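Local coordinates for pentafunctional AROM polypeptide (Schizosaccharomyces pombe, PDB 5SWV), which probably catalyses, in the portion crystallised, the dehydration of 3-dehydroquinate and the NADPH-dependent reduction of dehydroshikimate to shikimate, two steps of the shikimate pathway, at residues I80-Q85 against F89-E94; M137-L142 against H152-K157. One frame throughout, in Å; residues are numbered along the deposited sequence.

Both contacts lie in the type I dehydroquinase barrel, with centres about 16 Å apart. Contact 1 closes the loop between strand 76-79 and helix 94-106; contact 2 ties strand 134-140 to helix 152-162, two elements of one beta-alpha-beta unit. Each is partly buried. Contact 1 runs from the buried Ile80 and Phe89 to the exposed Ile83 and Ser84 and is held by two backbone hydrogen bonds. Contact 2 works mainly through side chains: two indoles, a lysine and an aspartate. The segments 80-85 and 137-142 also meet directly, since Gln85 OE1 lies 2.7 Å from His140 N, a probable hydrogen bond.

Contact 1: residues I80-Q85 against F89-E94; sequences IRTISQ and FPNDKE
The backbones of 80-85 and 89-94 meet in a single bridge centred on Thr82 and Phe89, whose CA atoms are 4.2 Å apart. Both bonds fall on Phe89, in the pattern of an isolated parallel bridge. Phe89 N donates to Arg81 O at 3.2 Å. In return Ile83 N reaches Phe89 O at 2.9 Å, less straight, with 134° at the hydrogen. The same oxygen also has Thr82 CA beside it, in a CA-H...O contact.

Beside the bridge, the Phe89 ring is sandwiched. Ile80 CG2 sits 3.7 Å from the ring centroid, over one face but displaced toward the CB end, a CH-pi contact; Pro90 CD lies against the opposite face. Two torsions bring the partners together: Ile80 CG2 and Phe89 CG are each anti to their own backbone N (Phe89 chi1 -164°), and the two side chains approach at a slant. Thr82 CG2 is more distant, 4.4 Å from Phe89 CB. In this alpha/beta barrel the loop follows strand 76-79 and leads into helix 94-106, with Lys93 as N-cap; Ala97 of that helix also touches the Phe89 side chain, and Leu100 and Met101 pack on Ile80.

Arg81 points away from 89-94 and forms salt bridges with Asp113 and Glu115. Thr82 OG1, placed between its backbone N and carbonyl carbon, is hydrogen-bonded to Glu115 as well. Toward the exposed side, Ile83 lays its CD1 3.9 Å from Pro90 CA, while its CG1 passes alongside Phe89 O.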
ATOM      1  N   ILE A  80       8.768 -10.056 -19.079  1.00 34.27           N
ATOM      2  CA  ILE A  80       8.705 -10.317 -20.507  1.00 34.95           C
ATOM      3  C   ILE A  80       8.288 -11.758 -20.689  1.00 34.09           C
ATOM      4  O   ILE A  80       9.082 -12.670 -20.448  1.00 33.71           O
ATOM      5  CB  ILE A  80      10.066 -10.156 -21.195  1.00 36.28           C
ATOM      6  CG1 ILE A  80      10.583  -8.734 -21.058  1.00 36.65           C
ATOM      7  CG2 ILE A  80       9.950 -10.536 -22.674  1.00 37.37           C
ATOM      8  CD1 ILE A  80      12.019  -8.607 -21.537  1.00 37.58           C
ATOM      9  N   ARG A  81       7.042 -11.928 -21.121  1.00 34.01           N
ATOM     10  CA  ARG A  81       6.405 -13.226 -21.341  1.00 33.26           C
ATOM     11  C   ARG A  81       6.335 -13.462 -22.842  1.00 32.17           C
ATOM     12  O   ARG A  81       5.820 -12.625 -23.590  1.00 31.45           O
ATOM     13  CB  ARG A  81       5.003 -13.195 -20.753  1.00 34.04           C
ATOM     14  CG  ARG A  81       4.226 -14.497 -20.861  1.00 34.98           C
ATOM     15  CD  ARG A  81       4.763 -15.603 -19.973  1.00 35.71           C
ATOM     16  NE  ARG A  81       4.788 -15.225 -18.559  1.00 36.50           N
ATOM     17  CZ  ARG A  81       5.872 -15.135 -17.782  1.00 36.85           C
ATOM     18  NH1 ARG A  81       7.091 -15.425 -18.230  1.00 37.24           N
ATOM     19  NH2 ARG A  81       5.722 -14.776 -16.507  1.00 37.15           N
ATOM     20  N   THR A  82       6.860 -14.605 -23.268  1.00 31.71           N
ATOM     21  CA  THR A  82       7.006 -14.954 -24.685  1.00 31.14           C
ATOM     22  C   THR A  82       5.792 -15.692 -25.215  1.00 31.43           C
ATOM     23  O   THR A  82       4.927 -16.126 -24.451  1.00 31.73           O
ATOM     24  CB  THR A  82       8.224 -15.866 -24.923  1.00 30.93           C
ATOM     25  OG1 THR A  82       8.041 -17.120 -24.260  1.00 30.13           O
ATOM     26  CG2 THR A  82       9.483 -15.234 -24.410  1.00 31.28           C
ATOM     27  N   ILE A  83       5.761 -15.880 -26.527  1.00 31.68           N
ATOM     28  CA  ILE A  83       4.611 -16.467 -27.193  1.00 31.68           C
ATOM     29  C   ILE A  83       4.310 -17.892 -26.770  1.00 31.53           C
ATOM     30  O   ILE A  83       3.162 -18.233 -26.551  1.00 32.12           O
ATOM     31  CB  ILE A  83       4.726 -16.308 -28.727  1.00 31.94           C
ATOM     32  CG1 ILE A  83       4.555 -14.824 -29.077  1.00 31.83           C
ATOM     33  CG2 ILE A  83       3.675 -17.137 -29.472  1.00 32.05           C
ATOM     34  CD1 ILE A  83       5.200 -14.416 -30.366  1.00 32.38           C
ATOM     35  N   SER A  84       5.321 -18.718 -26.594  1.00 31.64           N
ATOM     36  CA  SER A  84       5.062 -20.116 -26.298  1.00 32.00           C
ATOM     37  C   SER A  84       4.835 -20.324 -24.827  1.00 32.29           C
ATOM     38  O   SER A  84       4.460 -21.427 -24.421  1.00 33.23           O
ATOM     39  CB  SER A  84       6.199 -21.000 -26.780  1.00 32.11           C
ATOM     40  OG  SER A  84       7.395 -20.625 -26.154  1.00 32.03           O
ATOM     41  N   GLN A  85       5.067 -19.286 -24.028  1.00 32.02           N
ATOM     42  CA  GLN A  85       4.650 -19.282 -22.624  1.00 31.72           C
ATOM     43  C   GLN A  85       3.333 -18.533 -22.372  1.00 31.48           C
ATOM     44  O   GLN A  85       2.963 -18.322 -21.217  1.00 31.84           O
ATOM     45  CB  GLN A  85       5.764 -18.679 -21.787  1.00 31.74           C
ATOM     46  CG  GLN A  85       7.059 -19.454 -21.894  1.00 31.99           C
ATOM     47  CD  GLN A  85       7.116 -20.610 -20.935  1.00 32.38           C
ATOM     48  OE1 GLN A  85       6.900 -20.444 -19.737  1.00 33.57           O
ATOM     49  NE2 GLN A  85       7.416 -21.791 -21.447  1.00 32.60           N
ATOM     50  N   PHE A  89       5.785 -11.838 -26.662  1.00 34.98           N
ATOM     51  CA  PHE A  89       7.145 -11.519 -27.023  1.00 35.55           C
ATOM     52  C   PHE A  89       7.680 -12.662 -27.853  1.00 35.37           C
ATOM     53  O   PHE A  89       7.496 -13.809 -27.483  1.00 35.12           O
ATOM     54  CB  PHE A  89       8.017 -11.307 -25.764  1.00 36.20           C
ATOM     55  CG  PHE A  89       9.325 -10.598 -26.025  1.00 35.76           C
ATOM     56  CD1 PHE A  89       9.411  -9.213 -25.947  1.00 36.08           C
ATOM     57  CD2 PHE A  89      10.476 -11.321 -26.320  1.00 36.13           C
ATOM     58  CE1 PHE A  89      10.621  -8.554 -26.175  1.00 36.58           C
ATOM     59  CE2 PHE A  89      11.694 -10.677 -26.545  1.00 36.34           C
ATOM     60  CZ  PHE A  89      11.765  -9.292 -26.477  1.00 36.61           C
ATOM     61  N   PRO A  90       8.358 -12.358 -28.970  1.00 35.83           N
ATOM     62  CA  PRO A  90       8.922 -13.418 -29.799  1.00 36.04           C
ATOM     63  C   PRO A  90       9.973 -14.252 -29.073  1.00 36.76           C
ATOM     64  O   PRO A  90      10.832 -13.706 -28.398  1.00 36.84           O
ATOM     65  CB  PRO A  90       9.581 -12.655 -30.937  1.00 36.54           C
ATOM     66  CG  PRO A  90       8.963 -11.296 -30.914  1.00 36.56           C
ATOM     67  CD  PRO A  90       8.678 -11.021 -29.494  1.00 35.82           C
ATOM     68  N   ASN A  91       9.902 -15.566 -29.229  1.00 37.84           N
ATOM     69  CA  ASN A  91      10.880 -16.470 -28.625  1.00 39.31           C
ATOM     70  C   ASN A  91      12.261 -16.397 -29.244  1.00 40.29           C
ATOM     71  O   ASN A  91      13.233 -16.729 -28.573  1.00 40.75           O
ATOM     72  CB  ASN A  91      10.405 -17.927 -28.697  1.00 39.53           C
ATOM     73  CG  ASN A  91       9.229 -18.195 -27.791  1.00 39.76           C
ATOM     74  OD1 ASN A  91       9.357 -18.183 -26.570  1.00 39.43           O
ATOM     75  ND2 ASN A  91       8.074 -18.440 -28.386  1.00 40.58           N
ATOM     76  N   ASP A  92      12.355 -16.002 -30.514  1.00 41.29           N
ATOM     77  CA  ASP A  92      13.654 -16.022 -31.187  1.00 43.30           C
ATOM     78  C   ASP A  92      14.561 -14.870 -30.754  1.00 43.08           C
ATOM     79  O   ASP A  92      15.747 -14.934 -31.004  1.00 43.03           O
ATOM     80  CB  ASP A  92      13.564 -16.161 -32.731  1.00 45.30           C
ATOM     81  CG  ASP A  92      12.568 -15.190 -33.386  1.00 48.23           C
ATOM     82  OD1 ASP A  92      12.459 -14.026 -32.959  1.00 51.27           O
ATOM     83  OD2 ASP A  92      11.877 -15.594 -34.353  1.00 50.58           O
ATOM     84  N   LYS A  93      14.011 -13.867 -30.061  1.00 42.63           N
ATOM     85  CA  LYS A  93      14.706 -12.614 -29.776  1.00 42.45           C
ATOM     86  C   LYS A  93      15.243 -12.523 -28.347  1.00 40.97           C
ATOM     87  O   LYS A  93      14.917 -11.612 -27.589  1.00 39.90           O
ATOM     88  CB  LYS A  93      13.771 -11.461 -30.100  1.00 44.00           C
ATOM     89  CG  LYS A  93      13.738 -11.196 -31.585  1.00 46.41           C
ATOM     90  CD  LYS A  93      12.713 -10.135 -31.953  1.00 48.72           C
ATOM     91  CE  LYS A  93      13.240  -9.197 -33.040  1.00 51.14           C
ATOM     92  NZ  LYS A  93      13.848  -9.907 -34.210  1.00 52.45           N
ATOM     93  N   GLU A  94      16.095 -13.481 -28.006  1.00 39.93           N
ATOM     94  CA  GLU A  94      16.641 -13.602 -26.664  1.00 38.62           C
ATOM     95  C   GLU A  94      17.570 -12.461 -26.313  1.00 38.17           C
ATOM     96  O   GLU A  94      17.532 -11.964 -25.184  1.00 38.04           O
ATOM     97  CB  GLU A  94      17.387 -14.924 -26.518  1.00 38.76           C
ATOM     98  CG  GLU A  94      18.052 -15.123 -25.169  1.00 38.75           C
ATOM     99  CD  GLU A  94      18.679 -16.486 -25.047  1.00 39.17           C
ATOM    100  OE1 GLU A  94      19.916 -16.569 -25.004  1.00 40.24           O
ATOM    101  OE2 GLU A  94      17.942 -17.480 -25.002  1.00 38.92           O
TER

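Contact 2: residues M137-L142 against H152-K157; sequences MSWHDL and HEWMQK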
ATOM      1  N   MET A 137      12.113 -17.304 -11.514  1.00 37.62           N
ATOM      2  CA  MET A 137      12.309 -18.254 -12.578  1.00 38.89           C
ATOM      3  C   MET A 137      10.973 -18.923 -12.858  1.00 38.11           C
ATOM      4  O   MET A 137      10.384 -19.520 -11.960  1.00 37.54           O
ATOM      5  CB  MET A 137      13.367 -19.280 -12.177  1.00 40.48           C
ATOM      6  CG  MET A 137      14.723 -18.654 -11.893  1.00 41.59           C
ATOM      7  SD  MET A 137      15.485 -18.078 -13.413  1.00 43.22           S
ATOM      8  CE  MET A 137      16.033 -16.494 -12.863  1.00 43.13           C
ATOM      9  N   SER A 138      10.519 -18.830 -14.107  1.00 37.35           N
ATOM     10  CA  SER A 138       9.166 -19.193 -14.477  1.00 37.13           C
ATOM     11  C   SER A 138       9.133 -20.201 -15.618  1.00 36.42           C
ATOM     12  O   SER A 138       9.923 -20.106 -16.544  1.00 36.39           O
ATOM     13  CB  SER A 138       8.407 -17.940 -14.903  1.00 37.24           C
ATOM     14  OG  SER A 138       8.770 -17.563 -16.221  1.00 38.27           O
ATOM     15  N   TRP A 139       8.201 -21.145 -15.548  1.00 35.64           N
ATOM     16  CA  TRP A 139       7.833 -21.947 -16.705  1.00 35.34           C
ATOM     17  C   TRP A 139       6.333 -22.221 -16.722  1.00 35.24           C
ATOM     18  O   TRP A 139       5.734 -22.501 -15.689  1.00 35.14           O
ATOM     19  CB  TRP A 139       8.600 -23.262 -16.735  1.00 35.47           C
ATOM     20  CG  TRP A 139       8.327 -24.049 -17.979  1.00 35.19           C
ATOM     21  CD1 TRP A 139       7.399 -25.036 -18.130  1.00 35.59           C
ATOM     22  CD2 TRP A 139       8.950 -23.887 -19.257  1.00 35.11           C
ATOM     23  NE1 TRP A 139       7.418 -25.519 -19.417  1.00 35.35           N
ATOM     24  CE2 TRP A 139       8.367 -24.839 -20.131  1.00 34.83           C
ATOM     25  CE3 TRP A 139       9.961 -23.047 -19.750  1.00 34.88           C
ATOM     26  CZ2 TRP A 139       8.751 -24.971 -21.474  1.00 34.12           C
ATOM     27  CZ3 TRP A 139      10.350 -23.189 -21.103  1.00 34.76           C
ATOM     28  CH2 TRP A 139       9.737 -24.143 -21.941  1.00 34.33           C
ATOM     29  N   HIS A 140       5.764 -22.155 -17.923  1.00 35.45           N
ATOM     30  CA  HIS A 140       4.345 -22.333 -18.178  1.00 36.30           C
ATOM     31  C   HIS A 140       4.141 -23.517 -19.158  1.00 36.23           C
ATOM     32  O   HIS A 140       4.682 -23.505 -20.270  1.00 36.65           O
ATOM     33  CB  HIS A 140       3.769 -21.037 -18.772  1.00 36.81           C
ATOM     34  CG  HIS A 140       3.820 -19.856 -17.846  1.00 37.57           C
ATOM     35  ND1 HIS A 140       4.984 -19.153 -17.585  1.00 38.04           N
ATOM     36  CD2 HIS A 140       2.844 -19.244 -17.129  1.00 37.59           C
ATOM     37  CE1 HIS A 140       4.717 -18.166 -16.744  1.00 37.79           C
ATOM     38  NE2 HIS A 140       3.428 -18.201 -16.448  1.00 37.64           N
ATOM     39  N   ASP A 141       3.391 -24.538 -18.751  1.00 35.73           N
ATOM     40  CA  ASP A 141       3.070 -25.670 -19.641  1.00 36.13           C
ATOM     41  C   ASP A 141       1.706 -25.472 -20.304  1.00 35.94           C
ATOM     42  O   ASP A 141       0.670 -25.945 -19.823  1.00 36.01           O
ATOM     43  CB  ASP A 141       3.119 -27.013 -18.898  1.00 36.45           C
ATOM     44  CG  ASP A 141       2.702 -28.191 -19.774  1.00 37.13           C
ATOM     45  OD1 ASP A 141       3.025 -28.183 -20.987  1.00 36.81           O
ATOM     46  OD2 ASP A 141       2.036 -29.120 -19.247  1.00 38.00           O
ATOM     47  N   LEU A 142       1.727 -24.783 -21.432  1.00 35.95           N
ATOM     48  CA  LEU A 142       0.522 -24.576 -22.218  1.00 36.74           C
ATOM     49  C   LEU A 142      -0.140 -25.882 -22.694  1.00 36.53           C
ATOM     50  O   LEU A 142      -1.348 -25.920 -22.838  1.00 36.45           O
ATOM     51  CB  LEU A 142       0.808 -23.641 -23.408  1.00 37.57           C
ATOM     52  CG  LEU A 142       0.416 -22.176 -23.182  1.00 38.59           C
ATOM     53  CD1 LEU A 142       0.976 -21.626 -21.873  1.00 38.93           C
ATOM     54  CD2 LEU A 142       0.853 -21.321 -24.367  1.00 39.17           C
ATOM     55  N   HIS A 152       8.326 -35.526 -13.966  1.00 50.49           N
ATOM     56  CA  HIS A 152       9.709 -35.595 -14.471  1.00 52.13           C
ATOM     57  C   HIS A 152      10.159 -34.265 -15.098  1.00 49.29           C
ATOM     58  O   HIS A 152      11.255 -33.774 -14.797  1.00 47.90           O
ATOM     59  CB  HIS A 152       9.891 -36.748 -15.468  1.00 56.63           C
ATOM     60  CG  HIS A 152      11.309 -36.919 -15.954  1.00 64.69           C
ATOM     61  ND1 HIS A 152      11.620 -37.275 -17.255  1.00 67.62           N
ATOM     62  CD2 HIS A 152      12.499 -36.770 -15.315  1.00 67.52           C
ATOM     63  CE1 HIS A 152      12.934 -37.353 -17.392  1.00 68.50           C
ATOM     64  NE2 HIS A 152      13.489 -37.048 -16.230  1.00 69.92           N
ATOM     65  N   GLU A 153       9.301 -33.679 -15.932  1.00 46.77           N
ATOM     66  CA  GLU A 153       9.657 -32.481 -16.684  1.00 46.05           C
ATOM     67  C   GLU A 153       9.650 -31.250 -15.801  1.00 44.28           C
ATOM     68  O   GLU A 153      10.474 -30.363 -16.010  1.00 42.99           O
ATOM     69  CB  GLU A 153       8.765 -32.263 -17.910  1.00 46.97           C
ATOM     70  CG  GLU A 153       8.810 -33.394 -18.931  1.00 48.94           C
ATOM     71  CD  GLU A 153       7.726 -34.452 -18.685  1.00 52.04           C
ATOM     72  OE1 GLU A 153       7.437 -34.773 -17.509  1.00 53.90           O
ATOM     73  OE2 GLU A 153       7.138 -34.970 -19.661  1.00 54.70           O
ATOM     74  N   TRP A 154       8.729 -31.193 -14.833  1.00 43.34           N
ATOM     75  CA  TRP A 154       8.713 -30.106 -13.838  1.00 42.71           C
ATOM     76  C   TRP A 154       9.979 -30.096 -12.988  1.00 42.75           C
ATOM     77  O   TRP A 154      10.526 -29.035 -12.699  1.00 42.15           O
ATOM     78  CB  TRP A 154       7.492 -30.174 -12.912  1.00 42.16           C
ATOM     79  CG  TRP A 154       6.191 -29.817 -13.571  1.00 42.06           C
ATOM     80  CD1 TRP A 154       5.125 -30.647 -13.778  1.00 42.27           C
ATOM     81  CD2 TRP A 154       5.818 -28.543 -14.113  1.00 41.29           C
ATOM     82  NE1 TRP A 154       4.110 -29.968 -14.413  1.00 41.99           N
ATOM     83  CE2 TRP A 154       4.512 -28.676 -14.633  1.00 41.33           C
ATOM     84  CE3 TRP A 154       6.459 -27.303 -14.212  1.00 41.17           C
ATOM     85  CZ2 TRP A 154       3.838 -27.613 -15.240  1.00 40.79           C
ATOM     86  CZ3 TRP A 154       5.789 -26.244 -14.828  1.00 40.58           C
ATOM     87  CH2 TRP A 154       4.494 -26.410 -15.327  1.00 40.51           C
ATOM     88  N   MET A 155      10.444 -31.272 -12.591  1.00 43.63           N
ATOM     89  CA  MET A 155      11.628 -31.354 -11.742  1.00 45.00           C
ATOM     90  C   MET A 155      12.917 -30.981 -12.483  1.00 44.81           C
ATOM     91  O   MET A 155      13.834 -30.448 -11.856  1.00 45.78           O
ATOM     92  CB  MET A 155      11.739 -32.728 -11.059  1.00 46.21           C
ATOM     93  CG  MET A 155      10.623 -33.017 -10.050  1.00 46.89           C
ATOM     94  SD  MET A 155      10.518 -31.833  -8.690  1.00 47.89           S
ATOM     95  CE  MET A 155      11.641 -32.604  -7.513  1.00 48.96           C
ATOM     96  N   GLN A 156      12.988 -31.223 -13.793  1.00 44.05           N
ATOM     97  CA  GLN A 156      14.108 -30.701 -14.600  1.00 44.21           C
ATOM     98  C   GLN A 156      14.180 -29.189 -14.578  1.00 42.31           C
ATOM     99  O   GLN A 156      15.254 -28.618 -14.473  1.00 41.98           O
ATOM    100  CB  GLN A 156      13.996 -31.133 -16.049  1.00 45.53           C
ATOM    101  CG  GLN A 156      14.292 -32.589 -16.251  1.00 47.20           C
ATOM    102  CD  GLN A 156      13.961 -33.005 -17.655  1.00 49.38           C
ATOM    103  OE1 GLN A 156      12.801 -33.280 -17.974  1.00 50.81           O
ATOM    104  NE2 GLN A 156      14.968 -33.019 -18.519  1.00 50.56           N
ATOM    105  N   LYS A 157      13.017 -28.564 -14.701  1.00 41.21           N
ATOM    106  CA  LYS A 157      12.878 -27.119 -14.573  1.00 40.70           C
ATOM    107  C   LYS A 157      13.240 -26.575 -13.191  1.00 40.20           C
ATOM    108  O   LYS A 157      13.856 -25.518 -13.095  1.00 39.99           O
ATOM    109  CB  LYS A 157      11.455 -26.678 -14.947  1.00 40.05           C
ATOM    110  CG  LYS A 157      11.114 -26.851 -16.415  1.00 39.95           C
ATOM    111  CD  LYS A 157      12.170 -26.219 -17.309  1.00 39.60           C
ATOM    112  CE  LYS A 157      11.638 -25.929 -18.690  1.00 39.34           C
ATOM    113  NZ  LYS A 157      11.654 -27.145 -19.516  1.00 39.57           N
TER
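Asp141 OD2 accepts a hydrogen bond from Trp146 N and a weak one from Thr145 N, while OD1 is hydrogen-bonded to Ser143 OG, so the carboxylate is held by the loop that leads to the helix. Its methylene meets that helix: CB lies 3.8 Å from Trp154 CZ2. The indole of Trp154 comes in end-on, its CZ3 at the edge of Trp139 near that ring's plane, 3.9 Å from Trp139 CD1 and 3.8 Å from the backbone Trp139 O. The two side chains cross at about a right angle, and the planes of the Trp139 five-membered ring and the Trp154 six-membered ring are turned 78° to each other. Trp154 NE1, at the other end, hydrogen-bonds to Trp146 O.

Strand 134-140 and helix 152-162 open a beta-alpha-beta unit of the barrel, completed by strand 167-173, whose Leu170 also touches Trp154.

Lys157 takes a face of Trp139. Its CE rides over the six-membered ring, 3.5 Å from the centroid, and NZ follows at 4.0 Å, only 9° off the normal: a cation-pi contact backed by CH-pi. Bends at chi2 and chi4 fold the chain so that CE and NZ come over the indole.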